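Local atomic coordinates of putative S-adenosylmethionine-dependent methyltransferase (Bacteroides thetaiotaomicron, PDB entry 1WYZ), a protein that probably transfers a methyl group from S-adenosylmethionine to an acceptor molecule, as RsmI-like methyltransferases do. Residues I32-V37 against G82-G87; G142-E147 against Q169-T174; Y176-M181 against I226-L231. All coordinates share one frame; numbering follows the deposited sequence.

Contact 1: residues I32-V37 against G82-G87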
# COMPACT_ATOMS: atom_id res chain seq x y z
N ILE A 32 -14.00 -18.76 -6.78
CA ILE A 32 -13.08 -19.58 -5.99
C ILE A 32 -13.76 -20.61 -5.09
O ILE A 32 -14.72 -20.30 -4.39
CB ILE A 32 -12.20 -18.69 -5.13
CG1 ILE A 32 -11.48 -17.68 -6.04
CG2 ILE A 32 -11.21 -19.53 -4.35
CD1 ILE A 32 -10.38 -18.18 -6.94
N ARG A 33 -13.25 -21.84 -5.13
CA ARG A 33 -13.77 -22.95 -4.34
C ARG A 33 -12.79 -23.37 -3.26
O ARG A 33 -13.17 -24.04 -2.29
CB ARG A 33 -14.03 -24.17 -5.23
CG ARG A 33 -15.05 -23.99 -6.34
CD ARG A 33 -15.16 -25.28 -7.15
NE ARG A 33 -16.22 -25.22 -8.16
CZ ARG A 33 -16.53 -26.23 -8.97
NH1 ARG A 33 -15.86 -27.38 -8.90
NH2 ARG A 33 -17.52 -26.09 -9.85
N HIS A 34 -11.53 -23.00 -3.44
CA HIS A 34 -10.45 -23.35 -2.50
C HIS A 34 -9.72 -22.11 -1.98
O HIS A 34 -9.15 -21.35 -2.76
CB HIS A 34 -9.43 -24.26 -3.18
CG HIS A 34 -10.03 -25.32 -4.04
ND1 HIS A 34 -10.87 -25.04 -5.09
CD2 HIS A 34 -9.87 -26.66 -4.04
CE1 HIS A 34 -11.21 -26.16 -5.70
NE2 HIS A 34 -10.61 -27.16 -5.08
N PHE A 35 -9.69 -21.93 -0.67
CA PHE A 35 -9.00 -20.79 -0.09
C PHE A 35 -7.86 -21.24 0.81
O PHE A 35 -7.93 -22.28 1.44
CB PHE A 35 -9.97 -19.93 0.73
CG PHE A 35 -11.16 -19.45 -0.04
CD1 PHE A 35 -12.26 -20.28 -0.25
CD2 PHE A 35 -11.16 -18.17 -0.61
CE1 PHE A 35 -13.34 -19.85 -1.02
CE2 PHE A 35 -12.25 -17.74 -1.39
CZ PHE A 35 -13.34 -18.58 -1.60
N ILE A 36 -6.81 -20.44 0.86
CA ILE A 36 -5.67 -20.71 1.73
C ILE A 36 -5.77 -19.55 2.71
O ILE A 36 -5.70 -18.39 2.32
CB ILE A 36 -4.34 -20.67 0.95
CG1 ILE A 36 -4.24 -21.88 0.02
CG2 ILE A 36 -3.16 -20.72 1.91
CD1 ILE A 36 -4.12 -23.23 0.62
N VAL A 37 -5.96 -19.87 3.99
CA VAL A 37 -6.15 -18.83 5.00
C VAL A 37 -5.34 -18.97 6.29
O VAL A 37 -4.84 -20.04 6.62
CB VAL A 37 -7.63 -18.76 5.40
CG1 VAL A 37 -8.48 -18.36 4.20
CG2 VAL A 37 -8.08 -20.11 5.94
N GLY A 82 -4.00 -27.54 -10.96
CA GLY A 82 -4.96 -28.27 -11.76
C GLY A 82 -5.86 -27.46 -12.68
O GLY A 82 -6.59 -28.02 -13.49
N GLY A 83 -5.83 -26.13 -12.54
CA GLY A 83 -6.65 -25.28 -13.38
C GLY A 83 -7.79 -24.59 -12.67
O GLY A 83 -8.61 -23.93 -13.31
N ALA A 84 -7.86 -24.76 -11.35
CA ALA A 84 -8.91 -24.12 -10.56
C ALA A 84 -8.34 -22.89 -9.85
O ALA A 84 -7.23 -22.94 -9.32
CB ALA A 84 -9.46 -25.10 -9.53
N SER A 85 -9.09 -21.79 -9.85
CA SER A 85 -8.63 -20.57 -9.19
C SER A 85 -8.71 -20.70 -7.67
O SER A 85 -9.59 -21.38 -7.15
CB SER A 85 -9.45 -19.38 -9.67
OG SER A 85 -9.27 -19.16 -11.07
N MSE A 86 -7.77 -20.06 -6.96
CA MSE A 86 -7.75 -20.10 -5.50
C MSE A 86 -7.55 -18.72 -4.89
O MSE A 86 -7.00 -17.83 -5.51
CB MSE A 86 -6.63 -21.00 -5.00
CG MSE A 86 -6.72 -22.45 -5.42
SE MSE A 86 -5.26 -23.44 -4.58
CE MSE A 86 -6.16 -24.04 -2.96
N GLY A 87 -8.00 -18.55 -3.65
CA GLY A 87 -7.83 -17.26 -3.02
C GLY A 87 -7.09 -17.36 -1.70
O GLY A 87 -7.09 -18.40 -1.06

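Contact 2: residues G142-E147 against Q169-T174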
# COMPACT_ATOMS: atom_id res chain seq x y z
N GLY A 142 7.18 -2.70 10.41
CA GLY A 142 6.35 -3.56 11.25
C GLY A 142 6.47 -3.23 12.73
O GLY A 142 6.15 -2.10 13.13
N TYR A 143 6.91 -4.18 13.54
CA TYR A 143 7.07 -3.92 14.98
C TYR A 143 8.52 -3.62 15.28
O TYR A 143 9.41 -4.20 14.67
CB TYR A 143 6.62 -5.13 15.80
CG TYR A 143 5.13 -5.36 15.77
CD1 TYR A 143 4.29 -4.72 16.68
CD2 TYR A 143 4.56 -6.18 14.81
CE1 TYR A 143 2.90 -4.89 16.63
CE2 TYR A 143 3.17 -6.36 14.74
CZ TYR A 143 2.34 -5.71 15.65
OH TYR A 143 0.97 -5.85 15.55
N LEU A 144 8.77 -2.72 16.23
CA LEU A 144 10.13 -2.34 16.61
C LEU A 144 10.60 -3.12 17.82
O LEU A 144 9.80 -3.74 18.52
CB LEU A 144 10.17 -0.85 16.93
CG LEU A 144 9.55 0.06 15.88
CD1 LEU A 144 9.87 1.53 16.18
CD2 LEU A 144 10.11 -0.34 14.52
N PRO A 145 11.92 -3.11 18.09
CA PRO A 145 12.51 -3.83 19.23
C PRO A 145 11.83 -3.56 20.57
O PRO A 145 11.73 -2.42 21.03
CB PRO A 145 13.96 -3.40 19.19
CG PRO A 145 14.22 -3.36 17.72
CD PRO A 145 12.99 -2.59 17.22
N ILE A 146 11.40 -4.66 21.19
CA ILE A 146 10.70 -4.69 22.47
C ILE A 146 11.44 -4.08 23.66
O ILE A 146 10.89 -3.23 24.37
CB ILE A 146 10.33 -6.15 22.81
CG1 ILE A 146 9.80 -6.84 21.55
CG2 ILE A 146 9.27 -6.17 23.91
CD1 ILE A 146 10.88 -7.44 20.66
N GLU A 147 12.68 -4.52 23.88
CA GLU A 147 13.48 -4.02 24.99
C GLU A 147 13.92 -2.58 24.78
O GLU A 147 14.37 -2.21 23.70
CB GLU A 147 14.73 -4.89 25.18
CG GLU A 147 15.72 -4.80 24.04
CD GLU A 147 17.12 -5.24 24.43
OE1 GLU A 147 17.66 -4.70 25.42
OE2 GLU A 147 17.68 -6.13 23.74
N GLN A 169 9.25 6.98 7.36
CA GLN A 169 9.50 5.73 8.08
C GLN A 169 8.23 5.30 8.81
O GLN A 169 7.65 6.08 9.56
CB GLN A 169 10.65 5.91 9.08
CG GLN A 169 11.96 6.41 8.45
CD GLN A 169 12.52 5.51 7.33
OE1 GLN A 169 12.80 4.32 7.53
NE2 GLN A 169 12.70 6.09 6.14
N LEU A 170 7.79 4.05 8.60
CA LEU A 170 6.56 3.56 9.23
C LEU A 170 6.73 2.32 10.08
O LEU A 170 7.47 1.40 9.71
CB LEU A 170 5.49 3.23 8.17
CG LEU A 170 4.90 4.22 7.17
CD1 LEU A 170 5.88 4.47 6.03
CD2 LEU A 170 3.61 3.64 6.62
N PHE A 171 6.02 2.28 11.20
CA PHE A 171 6.05 1.13 12.10
C PHE A 171 4.76 1.05 12.92
O PHE A 171 4.09 2.07 13.14
CB PHE A 171 7.29 1.20 13.01
CG PHE A 171 7.45 2.51 13.76
CD1 PHE A 171 6.86 2.69 15.02
CD2 PHE A 171 8.22 3.54 13.23
CE1 PHE A 171 7.04 3.87 15.74
CE2 PHE A 171 8.41 4.74 13.95
CZ PHE A 171 7.81 4.90 15.21
N ILE A 172 4.39 -0.16 13.34
CA ILE A 172 3.17 -0.35 14.10
C ILE A 172 3.45 -0.86 15.51
O ILE A 172 4.58 -1.27 15.83
CB ILE A 172 2.23 -1.34 13.41
CG1 ILE A 172 2.88 -2.72 13.35
CG2 ILE A 172 1.90 -0.84 12.00
CD1 ILE A 172 1.94 -3.87 12.97
N GLU A 173 2.41 -0.82 16.35
CA GLU A 173 2.53 -1.25 17.75
C GLU A 173 1.31 -1.98 18.28
O GLU A 173 0.18 -1.68 17.88
CB GLU A 173 2.80 -0.04 18.64
CG GLU A 173 4.21 -0.02 19.22
CD GLU A 173 4.48 -1.16 20.19
OE1 GLU A 173 4.10 -2.32 19.89
OE2 GLU A 173 5.08 -0.90 21.25
N THR A 174 1.54 -2.92 19.18
CA THR A 174 0.46 -3.69 19.78
C THR A 174 -0.43 -2.73 20.58
O THR A 174 0.07 -1.84 21.26
CB THR A 174 1.00 -4.82 20.68
OG1 THR A 174 -0.06 -5.72 21.03
CG2 THR A 174 1.60 -4.25 21.96

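Contact 3: residues Y176-M181 against I226-L231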
# COMPACT_ATOMS: atom_id res chain seq x y z
N TYR A 176 -1.96 -2.39 23.53
CA TYR A 176 -1.59 -1.92 24.86
C TYR A 176 -0.35 -1.03 24.90
O TYR A 176 -0.33 -0.01 25.60
CB TYR A 176 -1.40 -3.12 25.79
CG TYR A 176 -2.14 -3.00 27.10
CD1 TYR A 176 -3.51 -2.70 27.13
CD2 TYR A 176 -1.49 -3.19 28.32
CE1 TYR A 176 -4.21 -2.60 28.34
CE2 TYR A 176 -2.18 -3.09 29.53
CZ TYR A 176 -3.54 -2.79 29.54
OH TYR A 176 -4.22 -2.69 30.73
N ARG A 177 0.69 -1.41 24.15
CA ARG A 177 1.95 -0.67 24.11
C ARG A 177 1.92 0.74 23.48
O ARG A 177 2.93 1.45 23.50
CB ARG A 177 3.00 -1.51 23.38
CG ARG A 177 3.83 -2.42 24.25
CD ARG A 177 5.03 -1.68 24.81
NE ARG A 177 5.91 -2.54 25.60
CZ ARG A 177 7.05 -2.14 26.15
NH1 ARG A 177 7.47 -0.89 26.00
NH2 ARG A 177 7.78 -2.99 26.86
N ASN A 178 0.77 1.13 22.95
CA ASN A 178 0.63 2.43 22.29
C ASN A 178 1.16 3.66 23.01
O ASN A 178 2.04 4.36 22.50
CB ASN A 178 -0.84 2.68 21.93
CG ASN A 178 -1.14 2.36 20.48
OD1 ASN A 178 -0.46 2.83 19.57
ND2 ASN A 178 -2.18 1.56 20.26
N HIS A 179 0.61 3.95 24.18
CA HIS A 179 1.04 5.12 24.92
C HIS A 179 2.51 5.06 25.33
O HIS A 179 3.17 6.09 25.43
CB HIS A 179 0.16 5.31 26.15
CG HIS A 179 -0.32 6.72 26.33
ND1 HIS A 179 -1.35 7.26 25.58
CD2 HIS A 179 0.14 7.73 27.11
CE1 HIS A 179 -1.51 8.53 25.90
NE2 HIS A 179 -0.62 8.84 26.83
N LYS A 180 3.02 3.86 25.56
CA LYS A 180 4.42 3.74 25.95
C LYS A 180 5.32 4.08 24.76
O LYS A 180 6.45 4.53 24.93
CB LYS A 180 4.73 2.33 26.46
CG LYS A 180 6.15 2.16 27.01
CD LYS A 180 6.40 3.07 28.21
CE LYS A 180 7.81 2.91 28.76
NZ LYS A 180 8.84 3.38 27.80
N MSE A 181 4.81 3.85 23.55
CA MSE A 181 5.56 4.15 22.34
C MSE A 181 5.65 5.66 22.11
O MSE A 181 6.75 6.18 21.94
CB MSE A 181 4.92 3.47 21.12
CG MSE A 181 5.58 3.83 19.79
SE MSE A 181 7.36 3.07 19.52
CE MSE A 181 8.46 4.47 20.25
N ILE A 226 -6.47 0.97 21.68
CA ILE A 226 -6.75 0.33 20.40
C ILE A 226 -5.69 0.71 19.36
O ILE A 226 -5.26 1.87 19.30
CB ILE A 226 -8.16 0.72 19.90
CG1 ILE A 226 -9.21 -0.21 20.52
CG2 ILE A 226 -8.21 0.70 18.37
CD1 ILE A 226 -9.11 -1.72 20.17
N PRO A 227 -5.28 -0.24 18.49
CA PRO A 227 -4.26 -0.13 17.42
C PRO A 227 -4.20 1.04 16.43
O PRO A 227 -5.22 1.59 16.01
CB PRO A 227 -4.38 -1.47 16.70
CG PRO A 227 -5.80 -1.80 16.85
CD PRO A 227 -6.05 -1.49 18.31
N CYS A 228 -2.96 1.39 16.06
CA CYS A 228 -2.67 2.48 15.13
C CYS A 228 -1.28 2.34 14.50
O CYS A 228 -0.52 1.45 14.87
CB CYS A 228 -2.75 3.83 15.85
SG CYS A 228 -1.57 4.00 17.20
N ILE A 229 -0.95 3.21 13.55
CA ILE A 229 0.36 3.18 12.89
C ILE A 229 1.08 4.49 13.13
O ILE A 229 0.44 5.52 13.35
CB ILE A 229 0.24 3.02 11.35
CG1 ILE A 229 -0.48 1.72 11.00
CG2 ILE A 229 1.62 3.06 10.71
CD1 ILE A 229 -1.99 1.74 11.22
N PHE A 230 2.41 4.47 13.06
CA PHE A 230 3.18 5.69 13.27
C PHE A 230 4.07 6.03 12.07
O PHE A 230 4.67 5.15 11.45
CB PHE A 230 4.04 5.57 14.53
CG PHE A 230 3.24 5.41 15.79
CD1 PHE A 230 2.38 6.42 16.21
CD2 PHE A 230 3.34 4.25 16.56
CE1 PHE A 230 1.61 6.28 17.37
CE2 PHE A 230 2.57 4.09 17.74
CZ PHE A 230 1.71 5.11 18.14
N LEU A 231 4.14 7.32 11.74
CA LEU A 231 4.97 7.77 10.63
C LEU A 231 5.88 8.93 11.02
O LEU A 231 5.41 9.92 11.56
CB LEU A 231 4.11 8.21 9.45
CG LEU A 231 3.13 7.20 8.84
CD1 LEU A 231 1.91 7.09 9.75
CD2 LEU A 231 2.72 7.66 7.43

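Contact 1: residues I32-V37 against G82-G87
Gly87 O is gripped twice by the strand beside it. Ile36 N donates a hydrogen bond of 2.8 Å to Gly87 O, nearly along the C=O axis, and Phe35 CA adds a CA-H...O contact to the same oxygen at 3.2 Å. Gly87 N completes the parallel bridge between Phe35 and Gly87 by bonding to His34 O at 3.2 Å, so Gly87 reaches the residues before and after Phe35. On the face of the sheet that carries His34, Met86 (built as selenomethionine) runs extended to SE and then bends, chi3 92°, which puts Met86 CE 3.3 Å from His34 CB. Met86 CE also touches the Ile36 side chain, Ile36 CG1 standing 4.2 Å from it. On the Phe35 face, Ile32 CG2 lies against Gly87 N at 3.4 Å and rests over the Phe35 ring, 3.5 Å above its plane and offset toward the rim. An alanine in place of Ile32 would lack the CG2 methyl that makes these two contacts, and would probably leave that side of the pair less well packed. Ser85 OG turns to a third chain segment, hydrogen bonding to Glu2 O. Within the parallel sheet, strand 34-37 lies between strands 62-63 and 86-89; helix 70-81 packs on His34, Ile36 and Met86, and on the other face Phe35 meets Leu8 of strand 5-8.

Contact 2: residues G142-E147 against Q169-T174
Strands 138-143 and 168-173 are the two parallel strands of a beta-alpha-beta crossover through helix 150-165, and here residues 142-144 come alongside residues 171-174. Ile172 N donates to Gly142 O at 2.6 Å, a fairly straight bond in the carbonyl plane, and the positive phi of Gly142 is one that favours glycine. From this anchor the Ile172 side chain climbs toward the neighbouring strand. Its CB lies near Gly142 O. Ile172 CG1 takes the crowded position between backbone N and carbonyl carbon, chi1 64°, and so comes to 3.3 Å from Gly142 O while sitting 3.7 Å above the plane of the Tyr143 ring, over its centre: a CH-pi contact. The chain then extends, and Ile172 CD1 ends over the same ring face near the phenol end, 3.3 Å from Tyr143 CZ and 3.4 Å from Tyr143 OH. A second CH-pi contact forms on the other side of strand 168-173, where Leu144 CD1 lies 3.5 Å from the centroid of the Phe171 ring, 17° off the ring normal. Phe171 also packs on Leu158 of helix 150-165 and Ile185 of helix 178-188. Thr174 N approaches the Tyr143 ring at its edge, in plane. Glu173 OE2 makes a salt bridge with Arg151, and Glu173 OE1, met from above the carboxylate plane, accepts a 2.7 Å hydrogen bond from Thr174 N.

Contact 3: residues Y176-M181 against I226-L231
Met181 holds CG anti to the backbone N, chi1 175°, and Phe230 holds its ring anti to the carbonyl carbon, chi1 -63°; together these torsions bring the first part of the Met181 chain alongside the ring. Met181 CG touches Phe230 CE2 at 3.7 Å, and the two side chains run antiparallel to one another where they touch. Beyond CG the selenomethionine bends twice, so its tip leaves Phe230; the side chain also packs against Phe171, Arg151 and Leu155. One helical turn earlier, Asn178 points at the strand from the same side of helix 178-188. Asn178 OD1 comes within 3.5 Å of Phe230 CZ, with the amide and ring planes close to perpendicular, 82° apart. This is helix-on-sheet packing in an alpha/beta domain: Phe230 on strand 228-233 looks toward helix 178-188, while Ile229 before it faces away, onto helix 123-131. No hydrogen bond crosses between the two segments, so the pairing rests on van der Waals contact. Asn178 ND2 lies 3.2 Å from Ile226 O, but at an angle too poor for a bond, and it donates instead to Pro175 O, just ahead of the helix, which would tend to fix the rotation of the amide. The turn itself is closed by Met181 N bonding to Arg177 O at 3.0 Å.

How the contacts relate
Contact 1 comes first along the chain, closing a loop that runs through strand 62-63 and helix 70-81 and tying two strands of the N-terminal parallel sheet. Contact 2 closes the shorter excursion through helix 150-165, and contact 3 then closes a longer one through strands 194-199 and 207-212. The three follow in series, none nested or crossed. Contact 1 lies across the chain's centre from the others, its centre about 33 Å from that of contact 2. Contacts 2 and 3 share the mixed sheet, their centres about 9 Å apart: Phe171 O and Phe230 N, 2.9 Å apart, probably hydrogen bond, and Ile172 packs on Ile229. Strand 168-173 leads directly into helix 178-188.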